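Local coordinates for extracellular ligand-binding receptor (Rhodopseudomonas palustris, PDB 4F06), which binds p-hydroxybenzoic acid and probably serves as the solute-binding protein of an ABC transporter for lignin-derived aromatic compounds, at residues P151-E156 with A173-L178. Residues are numbered along the deposited sequence; the frame is centred on the assembly and turned at random. Where two conformers were deposited one is given.
Sequences PGIDAE and AVRMPL. With PHB (p-hydroxybenzoic acid), chain B.
Glu156 and Arg175 form a salt bridge between a helix and the neighbouring strand. Arg175 NE gives its hydrogen to Glu156 OE1 at 2.8 Å, with a nearly straight N-H...O angle of 168°. The oxygen is met on its syn side and lies close to the guanidinium plane. The carboxylate and guanidinium planes stand 85° apart, so this is a single bond through NE, not a two-pronged pairing. Glu156 sends CG anti to its backbone N (chi1 175°) and continues extended, which carries the carboxylate from the helix to the strand. Glu156 OE2 has a second charged partner, Lys160, one turn further along the helix. Replacing Glu156 with glutamine would probably leave Arg175 and Lys160 without the negative charge they share.

The remaining contacts are van der Waals packing. Ile153 covers one face of the Arg175 guanidinium. Ile153 CG1 sits over the centre, 3.9 Å from Arg175 CZ, and Ile153 CG2 lies 3.8 Å from Arg175 NH2. The two side chains cross at about a right angle. Ala173 CB packs against Glu156 OE2 at 3.4 Å.

Five residues before Glu156, Pro151 lines the ligand pocket, with CG 3.6 Å from O1' of p-hydroxybenzoic acid. The contact belongs to the beta-alpha-beta unit of strand 141-147, helix 150-165 and strand 169-176, in a periplasmic binding protein fold. The helix and strand segments run antiparallel, with axes 9.8 Å apart. Strand 141-147 pairs in parallel with strand 169-176, and its Ile144 and Val146 touch Glu156. Helix 123-136 packs on Ala155, while helix 184-193 meets Val174.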
ATOM      1  N   PRO A 151       9.691   3.323  -4.838  1.00  6.83           N
ATOM      2  CA  PRO A 151       8.815   3.973  -3.864  1.00  6.35           C
ATOM      3  C   PRO A 151       9.635   4.637  -2.748  1.00  5.95           C
ATOM      4  O   PRO A 151       9.186   5.631  -2.171  1.00  7.28           O
ATOM      5  CB  PRO A 151       7.936   2.811  -3.352  1.00  7.62           C
ATOM      6  CG  PRO A 151       8.769   1.583  -3.594  1.00  7.78           C
ATOM      7  CD  PRO A 151       9.492   1.857  -4.897  1.00  7.68           C
ATOM      8  N   GLY A 152      10.825   4.107  -2.433  1.00  6.42           N
ATOM      9  CA  GLY A 152      11.687   4.776  -1.448  1.00  7.73           C
ATOM     10  C   GLY A 152      12.178   6.123  -1.937  1.00  6.53           C
ATOM     11  O   GLY A 152      12.223   7.101  -1.189  1.00  7.52           O
ATOM     12  N   ILE A 153      12.574   6.175  -3.220  1.00  6.84           N
ATOM     13  CA  ILE A 153      13.025   7.430  -3.837  1.00  8.15           C
ATOM     14  C   ILE A 153      11.874   8.450  -3.867  1.00  7.18           C
ATOM     15  O   ILE A 153      12.084   9.608  -3.503  1.00  8.06           O
ATOM     16  CB  ILE A 153      13.589   7.144  -5.241  1.00  9.80           C
ATOM     17  CG1 ILE A 153      14.875   6.301  -5.096  1.00 13.41           C
ATOM     18  CG2 ILE A 153      13.910   8.478  -5.927  1.00 12.81           C
ATOM     19  CD1 ILE A 153      15.391   5.643  -6.375  1.00 20.83           C
ATOM     20  N   ASP A 154      10.643   8.011  -4.173  1.00  7.37           N
ATOM     21  CA  ASP A 154       9.490   8.912  -4.102  1.00  7.18           C
ATOM     22  C   ASP A 154       9.326   9.437  -2.657  1.00  6.90           C
ATOM     23  O   ASP A 154       9.103  10.616  -2.435  1.00  7.48           O
ATOM     24  CB  ASP A 154       8.195   8.199  -4.453  1.00  8.12           C
ATOM     25  CG  ASP A 154       7.847   8.151  -5.926  1.00  8.97           C
ATOM     26  OD1 ASP A 154       8.605   8.549  -6.803  1.00 11.77           O
ATOM     27  OD2 ASP A 154       6.765   7.578  -6.186  1.00 10.29           O
ATOM     28  N   ALA A 155       9.397   8.555  -1.670  1.00  6.62           N
ATOM     29  CA  ALA A 155       9.191   8.966  -0.264  1.00  6.93           C
ATOM     30  C   ALA A 155      10.251   9.979   0.159  1.00  6.94           C
ATOM     31  O   ALA A 155       9.945  10.979   0.822  1.00  7.13           O
ATOM     32  CB  ALA A 155       9.232   7.766   0.691  1.00  7.51           C
ATOM     33  N   GLU A 156      11.526   9.723  -0.199  1.00  6.95           N
ATOM     34  CA  GLU A 156      12.578  10.668   0.132  1.00  7.33           C
ATOM     35  C   GLU A 156      12.296  12.039  -0.488  1.00  6.94           C
ATOM     36  O   GLU A 156      12.443  13.070   0.188  1.00  8.43           O
ATOM     37  CB  GLU A 156      13.926  10.107  -0.337  1.00  7.85           C
ATOM     38  CG  GLU A 156      15.073  11.096  -0.147  1.00 10.03           C
ATOM     39  CD  GLU A 156      16.388  10.573  -0.675  1.00 11.57           C
ATOM     40  OE1 GLU A 156      16.449   9.493  -1.219  1.00 12.81           O
ATOM     41  OE2 GLU A 156      17.383  11.330  -0.590  1.00 15.11           O
ATOM     42  N   ALA A 173      20.423  11.599   4.405  1.00 13.38           N
ATOM     43  CA  ALA A 173      19.479  10.863   3.584  1.00 11.23           C
ATOM     44  C   ALA A 173      20.209   9.620   3.109  1.00 13.41           C
ATOM     45  O   ALA A 173      21.209   9.740   2.366  1.00 17.85           O
ATOM     46  CB  ALA A 173      19.000  11.696   2.396  1.00 15.27           C
ATOM     47  N   VAL A 174      19.712   8.452   3.511  0.50 10.83           N
ATOM     48  CA  VAL A 174      20.360   7.178   3.238  0.50 10.63           C
ATOM     49  C   VAL A 174      19.426   6.343   2.361  0.50  9.36           C
ATOM     50  O   VAL A 174      18.257   6.160   2.718  0.50 10.35           O
ATOM     51  CB  VAL A 174      20.673   6.435   4.551  0.50 12.57           C
ATOM     52  CG1 VAL A 174      21.312   5.089   4.279  0.50 16.53           C
ATOM     53  CG2 VAL A 174      21.574   7.300   5.433  0.50 16.29           C
ATOM     54  N   ARG A 175      19.912   5.867   1.211  1.00 10.54           N
ATOM     55  CA  ARG A 175      19.167   4.924   0.405  1.00  9.36           C
ATOM     56  C   ARG A 175      19.746   3.545   0.656  1.00  9.59           C
ATOM     57  O   ARG A 175      20.911   3.278   0.315  1.00 14.17           O
ATOM     58  CB  ARG A 175      19.261   5.307  -1.075  1.00 11.88           C
ATOM     59  CG  ARG A 175      18.561   6.622  -1.392  1.00 12.12           C
ATOM     60  CD  ARG A 175      18.689   6.956  -2.877  1.00 15.51           C
ATOM     61  NE  ARG A 175      17.986   8.194  -3.228  1.00 14.48           N
ATOM     62  CZ  ARG A 175      17.885   8.670  -4.461  1.00 15.02           C
ATOM     63  NH1 ARG A 175      18.456   8.034  -5.485  1.00 18.47           N
ATOM     64  NH2 ARG A 175      17.232   9.797  -4.651  1.00 17.86           N
HETATM   65  N   MSE A 176      18.953   2.697   1.299  1.00  9.15           N
HETATM   66  CA  MSE A 176      19.424   1.397   1.809  1.00  9.76           C
HETATM   67  C   MSE A 176      19.126   0.305   0.791  1.00  9.56           C
HETATM   68  O   MSE A 176      17.991   0.157   0.383  1.00 10.72           O
HETATM   69  CB  MSE A 176      18.683   1.048   3.104  1.00  9.73           C
HETATM   70  CG  MSE A 176      18.872   2.081   4.243  1.00 10.27           C
HETATM   71 SE   MSE A 176      17.797   1.686   5.794  0.75 11.65          SE
HETATM   72  CE  MSE A 176      16.050   2.071   5.043  1.00 10.12           C
ATOM     73  N   PRO A 177      20.123  -0.459   0.365  1.00  9.96           N
ATOM     74  CA  PRO A 177      19.799  -1.544  -0.579  1.00 11.51           C
ATOM     75  C   PRO A 177      18.657  -2.416  -0.058  1.00  9.91           C
ATOM     76  O   PRO A 177      18.554  -2.679   1.151  1.00 10.52           O
ATOM     77  CB  PRO A 177      21.085  -2.362  -0.585  1.00 12.94           C
ATOM     78  CG  PRO A 177      22.164  -1.332  -0.354  1.00 14.92           C
ATOM     79  CD  PRO A 177      21.567  -0.373   0.662  1.00 13.64           C
ATOM     80  N   LEU A 178      17.814  -2.906  -0.964  1.00 11.94           N
ATOM     81  CA  LEU A 178      16.710  -3.814  -0.604  1.00 13.95           C
ATOM     82  C   LEU A 178      17.157  -5.051   0.159  1.00 11.22           C
ATOM     83  O   LEU A 178      16.412  -5.550   1.018  1.00 14.92           O
ATOM     84  CB  LEU A 178      15.912  -4.240  -1.846  1.00 16.62           C
ATOM     85  CG  LEU A 178      14.826  -3.274  -2.265  1.00 16.81           C
ATOM     86  CD1 LEU A 178      14.316  -3.656  -3.652  1.00 19.32           C
ATOM     87  CD2 LEU A 178      13.713  -3.192  -1.227  1.00 17.30           C
TER
HETATM   88  C1' PHB B 401       6.261  -0.999  -3.734  1.00  5.03           C
HETATM   89  O1' PHB B 401       5.717  -0.110  -4.404  1.00  5.40           O
HETATM   90  O2' PHB B 401       7.208  -1.726  -4.193  1.00  5.57           O
HETATM   91  C1  PHB B 401       5.820  -1.175  -2.315  1.00  5.47           C
HETATM   92  C2  PHB B 401       5.243  -0.099  -1.614  1.00  5.23           C
HETATM   93  C3  PHB B 401       4.884  -0.242  -0.295  1.00  5.87           C
HETATM   94  C4  PHB B 401       5.118  -1.428   0.368  1.00  5.78           C
HETATM   95  C5  PHB B 401       5.691  -2.492  -0.300  1.00  6.07           C
HETATM   96  C6  PHB B 401       6.061  -2.379  -1.634  1.00  6.13           C
HETATM   97  O4  PHB B 401       4.829  -1.601   1.673  1.00  6.32           O